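Side-chain contacts in 2L protein (Yaba-like disease virus, PDB 3IT8), which probably binds and neutralises host tumour necrosis factor through an MHC class I-like domain followed by an Ig-like domain: residues E159-G162 and C163-I167; F66-W69 and Y70-K74; R119-T122 and G123-R126. All coordinates share one frame; numbering follows the deposited sequence.

Contact 1: residues E159-G162 and C163-I167; sequences EYMG and CSLAI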
loop_
_atom_site.group_PDB
_atom_site.type_symbol
_atom_site.label_atom_id
_atom_site.label_comp_id
_atom_site.label_asym_id
_atom_site.label_seq_id
_atom_site.Cartn_x
_atom_site.Cartn_y
_atom_site.Cartn_z
ATOM N N GLU D 159 -19.175 -14.299 -19.605
ATOM C CA GLU D 159 -18.030 -15.181 -19.481
ATOM C C GLU D 159 -16.882 -14.510 -18.742
ATOM O O GLU D 159 -16.138 -15.153 -18.014
ATOM C CB GLU D 159 -17.560 -15.634 -20.859
ATOM C CG GLU D 159 -16.758 -16.917 -20.823
ATOM C CD GLU D 159 -16.166 -17.276 -22.163
ATOM O OE1 GLU D 159 -16.846 -17.097 -23.194
ATOM O OE2 GLU D 159 -15.021 -17.754 -22.186
ATOM N N TYR D 160 -16.745 -13.208 -18.915
ATOM C CA TYR D 160 -15.665 -12.502 -18.260
ATOM C C TYR D 160 -15.838 -12.381 -16.754
ATOM O O TYR D 160 -14.864 -12.425 -16.010
ATOM C CB TYR D 160 -15.518 -11.106 -18.837
ATOM C CG TYR D 160 -14.350 -10.360 -18.240
ATOM C CD1 TYR D 160 -13.038 -10.681 -18.599
ATOM C CD2 TYR D 160 -14.546 -9.352 -17.291
ATOM C CE1 TYR D 160 -11.947 -10.021 -18.034
ATOM C CE2 TYR D 160 -13.459 -8.686 -16.714
ATOM C CZ TYR D 160 -12.159 -9.031 -17.091
ATOM O OH TYR D 160 -11.077 -8.415 -16.493
ATOM N N MET D 161 -17.066 -12.209 -16.285
ATOM C CA MET D 161 -17.263 -12.052 -14.855
ATOM C C MET D 161 -18.702 -12.259 -14.402
ATOM O O MET D 161 -18.951 -12.773 -13.308
ATOM C CB MET D 161 -16.798 -10.666 -14.432
ATOM C CG MET D 161 -16.889 -10.429 -12.955
ATOM S SD MET D 161 -16.398 -8.751 -12.504
ATOM C CE MET D 161 -14.786 -8.717 -13.150
ATOM N N GLY D 162 -19.644 -11.853 -15.246
ATOM C CA GLY D 162 -21.045 -11.989 -14.906
ATOM C C GLY D 162 -21.439 -13.323 -14.304
ATOM O O GLY D 162 -22.039 -13.386 -13.228
ATOM N N CYS D 163 -21.106 -14.395 -15.006
ATOM C CA CYS D 163 -21.449 -15.714 -14.541
ATOM C C CYS D 163 -20.850 -16.036 -13.173
ATOM O O CYS D 163 -21.570 -16.452 -12.267
ATOM C CB CYS D 163 -21.000 -16.752 -15.558
ATOM S SG CYS D 163 -21.762 -18.344 -15.297
ATOM N N SER D 164 -19.544 -15.850 -13.014
ATOM C CA SER D 164 -18.907 -16.151 -11.731
ATOM C C SER D 164 -19.552 -15.412 -10.563
ATOM O O SER D 164 -19.502 -15.878 -9.431
ATOM C CB SER D 164 -17.432 -15.804 -11.775
ATOM O OG SER D 164 -17.275 -14.411 -11.882
ATOM N N LEU D 165 -20.140 -14.252 -10.826
ATOM C CA LEU D 165 -20.810 -13.505 -9.777
ATOM C C LEU D 165 -22.207 -14.085 -9.541
ATOM O O LEU D 165 -22.637 -14.291 -8.403
ATOM C CB LEU D 165 -20.926 -12.036 -10.165
ATOM C CG LEU D 165 -19.615 -11.244 -10.174
ATOM C CD1 LEU D 165 -19.852 -9.844 -10.726
ATOM C CD2 LEU D 165 -19.068 -11.160 -8.758
ATOM N N ALA D 166 -22.915 -14.357 -10.628
ATOM C CA ALA D 166 -24.256 -14.902 -10.539
ATOM C C ALA D 166 -24.303 -16.252 -9.831
ATOM O O ALA D 166 -25.138 -16.461 -8.948
ATOM C CB ALA D 166 -24.846 -15.018 -11.933
ATOM N N ILE D 167 -23.406 -17.163 -10.205
ATOM C CA ILE D 167 -23.400 -18.493 -9.608
ATOM C C ILE D 167 -23.502 -18.457 -8.094
ATOM O O ILE D 167 -24.083 -19.349 -7.488
ATOM C CB ILE D 167 -22.145 -19.311 -10.011
ATOM C CG1 ILE D 167 -22.341 -20.776 -9.629
ATOM C CG2 ILE D 167 -20.919 -18.789 -9.291
ATOM C CD1 ILE D 167 -21.270 -21.684 -10.160
#
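Met161 and Leu165, one helical turn apart, brush each other along one side of helix 148-174. CG of Met161 lies 3.8 Å from CD1 of Leu165, and the two chains cross at a slant. SD of Met161, 4.0 Å from the same methyl, lengthens this apolar patch. Beneath it the Met161 carbonyl is gripped twice. OG of Ser164 donates to Met161 O at 2.7 Å, with the donor tilted 18° from the carbonyl plane, while Leu165 N donates to the same oxygen at 3.1 Å. The hydroxyl reaches back because OG stands between its own backbone N and carbonyl carbon (chi1 67°). Gly162 O then takes Ala166 N at 2.9 Å; a weak second bond comes from Leu165 N. The backbone here includes a wider, pi-type turn at 159-162, after which the bonding runs on in the regular helical pattern. Met161 and Leu165 both pack against side chains of two neighbouring chains of another protein, placing this patch in the interface. Cys163 and Ile167 instead meet Leu3 of strand 2-10 and Cys97 of strand 90-100, seating the helix on the platform sheet.

Contact 2: residues F66-W69 and Y70-K74; sequences FNFW and YSLMK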
loop_
_atom_site.group_PDB
_atom_site.type_symbol
_atom_site.label_atom_id
_atom_site.label_comp_id
_atom_site.label_asym_id
_atom_site.label_seq_id
_atom_site.Cartn_x
_atom_site.Cartn_y
_atom_site.Cartn_z
ATOM N N PHE D 66 -33.169 -13.844 -24.391
ATOM C CA PHE D 66 -33.618 -14.909 -25.285
ATOM C C PHE D 66 -33.987 -14.469 -26.700
ATOM O O PHE D 66 -33.505 -15.045 -27.675
ATOM C CB PHE D 66 -34.806 -15.660 -24.700
ATOM C CG PHE D 66 -35.221 -16.826 -25.525
ATOM C CD1 PHE D 66 -34.566 -18.038 -25.413
ATOM C CD2 PHE D 66 -36.228 -16.700 -26.462
ATOM C CE1 PHE D 66 -34.908 -19.117 -26.230
ATOM C CE2 PHE D 66 -36.578 -17.775 -27.287
ATOM C CZ PHE D 66 -35.917 -18.983 -27.169
ATOM N N ASN D 67 -34.848 -13.466 -26.820
ATOM C CA ASN D 67 -35.246 -13.007 -28.138
ATOM C C ASN D 67 -34.010 -12.633 -28.930
ATOM O O ASN D 67 -33.907 -12.982 -30.103
ATOM C CB ASN D 67 -36.190 -11.809 -28.038
ATOM C CG ASN D 67 -37.424 -12.112 -27.217
ATOM O OD1 ASN D 67 -37.919 -13.230 -27.221
ATOM N ND2 ASN D 67 -37.934 -11.114 -26.515
ATOM N N PHE D 68 -33.064 -11.942 -28.293
ATOM C CA PHE D 68 -31.839 -11.541 -28.983
ATOM C C PHE D 68 -31.100 -12.750 -29.541
ATOM O O PHE D 68 -30.808 -12.816 -30.735
ATOM C CB PHE D 68 -30.908 -10.786 -28.050
ATOM C CG PHE D 68 -29.519 -10.628 -28.594
ATOM C CD1 PHE D 68 -29.211 -9.583 -29.454
ATOM C CD2 PHE D 68 -28.515 -11.553 -28.267
ATOM C CE1 PHE D 68 -27.935 -9.446 -29.989
ATOM C CE2 PHE D 68 -27.231 -11.429 -28.799
ATOM C CZ PHE D 68 -26.941 -10.367 -29.666
ATOM N N TRP D 69 -30.802 -13.709 -28.673
ATOM C CA TRP D 69 -30.082 -14.899 -29.091
ATOM C C TRP D 69 -30.846 -15.766 -30.085
ATOM O O TRP D 69 -30.300 -16.204 -31.100
ATOM C CB TRP D 69 -29.686 -15.726 -27.866
ATOM C CG TRP D 69 -28.580 -15.096 -27.072
ATOM C CD1 TRP D 69 -28.644 -14.634 -25.784
ATOM C CD2 TRP D 69 -27.249 -14.814 -27.533
ATOM N NE1 TRP D 69 -27.441 -14.080 -25.417
ATOM C CE2 TRP D 69 -26.564 -14.177 -26.469
ATOM C CE3 TRP D 69 -26.567 -15.037 -28.745
ATOM C CZ2 TRP D 69 -25.222 -13.759 -26.580
ATOM C CZ3 TRP D 69 -25.236 -14.622 -28.853
ATOM C CH2 TRP D 69 -24.581 -13.990 -27.774
ATOM N N TYR D 70 -32.112 -16.026 -29.805
ATOM C CA TYR D 70 -32.893 -16.843 -30.719
ATOM C C TYR D 70 -32.765 -16.300 -32.137
ATOM O O TYR D 70 -32.420 -17.014 -33.076
ATOM C CB TYR D 70 -34.365 -16.841 -30.327
ATOM C CG TYR D 70 -35.215 -17.488 -31.381
ATOM C CD1 TYR D 70 -35.273 -18.876 -31.497
ATOM C CD2 TYR D 70 -35.894 -16.715 -32.322
ATOM C CE1 TYR D 70 -35.983 -19.482 -32.521
ATOM C CE2 TYR D 70 -36.602 -17.298 -33.354
ATOM C CZ TYR D 70 -36.642 -18.690 -33.450
ATOM O OH TYR D 70 -37.320 -19.308 -34.477
ATOM N N SER D 71 -33.053 -15.018 -32.279
ATOM C CA SER D 71 -32.993 -14.374 -33.572
ATOM C C SER D 71 -31.607 -14.431 -34.223
ATOM O O SER D 71 -31.475 -14.824 -35.378
ATOM C CB SER D 71 -33.446 -12.927 -33.431
ATOM O OG SER D 71 -33.242 -12.244 -34.647
ATOM N N LEU D 72 -30.579 -14.043 -33.480
ATOM C CA LEU D 72 -29.234 -14.031 -34.015
ATOM C C LEU D 72 -28.735 -15.429 -34.306
ATOM O O LEU D 72 -27.944 -15.623 -35.212
ATOM C CB LEU D 72 -28.287 -13.324 -33.045
ATOM C CG LEU D 72 -26.843 -13.238 -33.529
ATOM C CD1 LEU D 72 -26.767 -12.621 -34.919
ATOM C CD2 LEU D 72 -26.055 -12.434 -32.527
ATOM N N MET D 73 -29.182 -16.410 -33.536
ATOM C CA MET D 73 -28.754 -17.787 -33.764
ATOM C C MET D 73 -29.490 -18.350 -34.964
ATOM O O MET D 73 -28.954 -19.135 -35.732
ATOM C CB MET D 73 -29.031 -18.640 -32.543
ATOM C CG MET D 73 -28.171 -18.260 -31.382
ATOM S SD MET D 73 -28.335 -19.383 -30.023
ATOM C CE MET D 73 -27.713 -20.877 -30.799
ATOM N N LYS D 74 -30.739 -17.947 -35.123
ATOM C CA LYS D 74 -31.520 -18.389 -36.257
ATOM C C LYS D 74 -30.781 -17.876 -37.505
ATOM O O LYS D 74 -30.589 -18.609 -38.463
ATOM C CB LYS D 74 -32.920 -17.785 -36.182
ATOM C CG LYS D 74 -33.820 -18.207 -37.307
ATOM C CD LYS D 74 -35.101 -17.431 -37.278
ATOM C CE LYS D 74 -35.897 -17.637 -38.551
ATOM N NZ LYS D 74 -37.173 -16.845 -38.524
#
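Phe66 offers a ring face to Tyr70 one turn further along helix 61-82. The bump is CB of Tyr70, which lies over that face 4.3 Å from the ring centroid and 27° off the normal, a CH-pi contact; CE2 of Phe66 is the nearest ring atom to it. Both side chains leave the helix with CG anti to the backbone N (chi1 -175° for Phe66) and cross obliquely, and it is CB of Tyr70, not its ring, that covers the Phe66 face.

A second interlocked group lies further round the helix. Phe68 and Leu72 run alongside one another in the same direction, and methyl CD2 of Leu72 fits against the far end of the ring, 3.6 Å from CZ of Phe68. The same methyl is 4.4 Å from CZ3 of Trp69, so one leucine branch touches Phe68 closely and Trp69 only loosely. These aromatics also meet directly: CE2 of Phe68 stands 3.4 Å above the indole plane of Trp69, over its centre. Met73 curls beside Trp69, its chain bent at chi3 (63°), with SD 4.5 Å from CB of Trp69. Under all of this run regular helical bonds, from Tyr70 N to Phe66 O through to Met73 N to Trp69 O.

Phe68 meets Tyr154 edge-to-face, and Trp69 also touches Tyr154 and Leu155, so the aromatic bumps join the two helices that lie on the sheet of an MHC-like platform. On the sheet below, Met73 rests on Leu91 and Leu93 of strand 90-100 and on Tyr7 and Val9 of strand 2-10, while the Tyr70 ring stacks with Tyr35 of strand 28-36.

Contact 3: residues R119-T122 and G123-R126; sequences RYHT and GDKR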
loop_
_atom_site.group_PDB
_atom_site.type_symbol
_atom_site.label_atom_id
_atom_site.label_comp_id
_atom_site.label_asym_id
_atom_site.label_seq_id
_atom_site.Cartn_x
_atom_site.Cartn_y
_atom_site.Cartn_z
ATOM N N ARG D 119 -15.075 -21.404 -30.012
ATOM C CA ARG D 119 -14.972 -21.035 -28.599
ATOM C C ARG D 119 -14.663 -19.544 -28.478
ATOM O O ARG D 119 -13.821 -19.020 -29.198
ATOM C CB ARG D 119 -13.858 -21.881 -27.976
ATOM C CG ARG D 119 -13.385 -21.463 -26.617
ATOM C CD ARG D 119 -12.210 -22.334 -26.174
ATOM N NE ARG D 119 -12.599 -23.707 -25.885
ATOM C CZ ARG D 119 -12.305 -24.750 -26.653
ATOM N NH1 ARG D 119 -11.608 -24.574 -27.765
ATOM N NH2 ARG D 119 -12.711 -25.966 -26.305
ATOM N N TYR D 120 -15.348 -18.857 -27.577
ATOM C CA TYR D 120 -15.146 -17.420 -27.412
ATOM C C TYR D 120 -14.088 -17.127 -26.372
ATOM O O TYR D 120 -14.209 -17.554 -25.228
ATOM C CB TYR D 120 -16.442 -16.741 -26.988
ATOM C CG TYR D 120 -16.325 -15.242 -26.854
ATOM C CD1 TYR D 120 -16.383 -14.415 -27.978
ATOM C CD2 TYR D 120 -16.098 -14.644 -25.611
ATOM C CE1 TYR D 120 -16.207 -13.026 -27.864
ATOM C CE2 TYR D 120 -15.925 -13.262 -25.495
ATOM C CZ TYR D 120 -15.979 -12.470 -26.624
ATOM O OH TYR D 120 -15.799 -11.119 -26.528
ATOM N N HIS D 121 -13.050 -16.392 -26.763
ATOM C CA HIS D 121 -11.978 -16.055 -25.832
ATOM C C HIS D 121 -12.084 -14.641 -25.303
ATOM O O HIS D 121 -12.072 -13.664 -26.050
ATOM C CB HIS D 121 -10.608 -16.281 -26.477
ATOM C CG HIS D 121 -10.234 -17.727 -26.584
ATOM N ND1 HIS D 121 -10.146 -18.553 -25.483
ATOM C CD2 HIS D 121 -9.955 -18.503 -27.658
ATOM C CE1 HIS D 121 -9.830 -19.774 -25.875
ATOM N NE2 HIS D 121 -9.708 -19.771 -27.190
ATOM N N THR D 122 -12.207 -14.559 -23.987
ATOM C CA THR D 122 -12.324 -13.302 -23.272
ATOM C C THR D 122 -11.158 -12.364 -23.555
ATOM O O THR D 122 -11.333 -11.149 -23.629
ATOM C CB THR D 122 -12.417 -13.581 -21.765
ATOM O OG1 THR D 122 -13.793 -13.574 -21.377
ATOM C CG2 THR D 122 -11.635 -12.564 -20.964
ATOM N N GLY D 123 -9.968 -12.932 -23.707
ATOM C CA GLY D 123 -8.794 -12.124 -23.979
ATOM C C GLY D 123 -8.808 -11.465 -25.347
ATOM O O GLY D 123 -8.838 -10.240 -25.456
ATOM N N ASP D 124 -8.791 -12.279 -26.395
ATOM C CA ASP D 124 -8.796 -11.782 -27.767
ATOM C C ASP D 124 -10.106 -11.102 -28.177
ATOM O O ASP D 124 -10.137 -10.370 -29.166
ATOM C CB ASP D 124 -8.521 -12.941 -28.722
ATOM C CG ASP D 124 -7.328 -13.760 -28.301
ATOM O OD1 ASP D 124 -6.199 -13.230 -28.362
ATOM O OD2 ASP D 124 -7.524 -14.928 -27.898
ATOM N N LYS D 125 -11.184 -11.352 -27.432
ATOM C CA LYS D 125 -12.492 -10.777 -27.748
ATOM C C LYS D 125 -12.947 -11.200 -29.153
ATOM O O LYS D 125 -13.353 -10.380 -29.972
ATOM C CB LYS D 125 -12.439 -9.251 -27.639
ATOM C CG LYS D 125 -12.226 -8.751 -26.225
ATOM C CD LYS D 125 -11.863 -7.279 -26.220
ATOM C CE LYS D 125 -11.726 -6.728 -24.802
ATOM N NZ LYS D 125 -13.045 -6.495 -24.123
ATOM N N ARG D 126 -12.877 -12.498 -29.416
ATOM C CA ARG D 126 -13.276 -13.055 -30.701
ATOM C C ARG D 126 -13.418 -14.576 -30.550
ATOM O O ARG D 126 -13.021 -15.144 -29.531
ATOM C CB ARG D 126 -12.211 -12.748 -31.747
ATOM C CG ARG D 126 -10.934 -13.514 -31.506
ATOM C CD ARG D 126 -9.802 -13.020 -32.373
ATOM N NE ARG D 126 -8.606 -13.845 -32.212
ATOM C CZ ARG D 126 -7.391 -13.491 -32.621
ATOM N NH1 ARG D 126 -7.205 -12.317 -33.214
ATOM N NH2 ARG D 126 -6.361 -14.309 -32.436
#
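Tyr120 lays its ring obliquely along the backbone that joins Lys125 to Arg126. CE1 of Tyr120 is 3.7 Å from Arg126 N, and further out OH of Tyr120 comes to 3.5 Å from CA of Lys125. With CG anti to its backbone N (chi1 -178°), the ring is carried along the returning chain. It is thus main chain, with CB of Lys125 alongside, that the aromatic covers.

Between the two limbs, the chain reverses through Thr122, Gly123, Asp124 and Lys125. His121 closes the turn with both of its backbone polar atoms: His121 N donates to Arg126 O at 3.0 Å and nearly straight (172°), and His121 O accepts from Lys125 N at 2.8 Å with a more bent approach (133°). The second bond, from residue i+4 back to residue i, closes a five-residue alpha-turn, and Lys125 turns the chain back in a left-handed backbone conformation.

On another side of the turn, His121 and Asp124 point the same way, with OD2 of Asp124 3.7 Å from CB of His121 and the ring and carboxylate nearly perpendicular. CG of Lys125 passes 3.6 Å from Thr122 O, while its NZ hydrogen-bonds a polar side chain of another protein's chain. Arg119 leads away to a salt bridge with Glu247, and Tyr120 meets Phe127 edge-to-face and packs on Leu155 and Glu159 of helix 148-174.

Asp124 OD1 also lies over one face of the Arg126 guanidinium, 4.1 Å above its plane, with no salt bridge formed. The carboxylate, with OD2 of Asp124 5.1 Å from ND1 of His121, not in contact, could modestly favour a protonated imidazole, but backbone bonds close the turn; the nearby charges probably add only a diffuse electrostatic contribution.

How the contacts relate
All three contacts belong to the MHC-like platform. Contact 2 lies on helix 61-82, contact 1 on helix 148-174, and contact 3 forms the turn between strand 126-129, outermost in this chain's sheet, and its neighbour 115-121. Contacts 1 and 3 touch, their centres about 15 Å apart: CD1 of Tyr160 packs 3.3 Å from CG2 of Thr122. Contact 2 is separate, its centre about 21 Å from contact 1 and 20 Å from contact 3, with nearest atoms about 9 and 8 Å away. Contacts 1 and 3 both reach another protein's chain, whereas contact 2 touches none in the assembly. The sugars nearby are attached glycans, the nearest about 9 Å from the Met73 side chain.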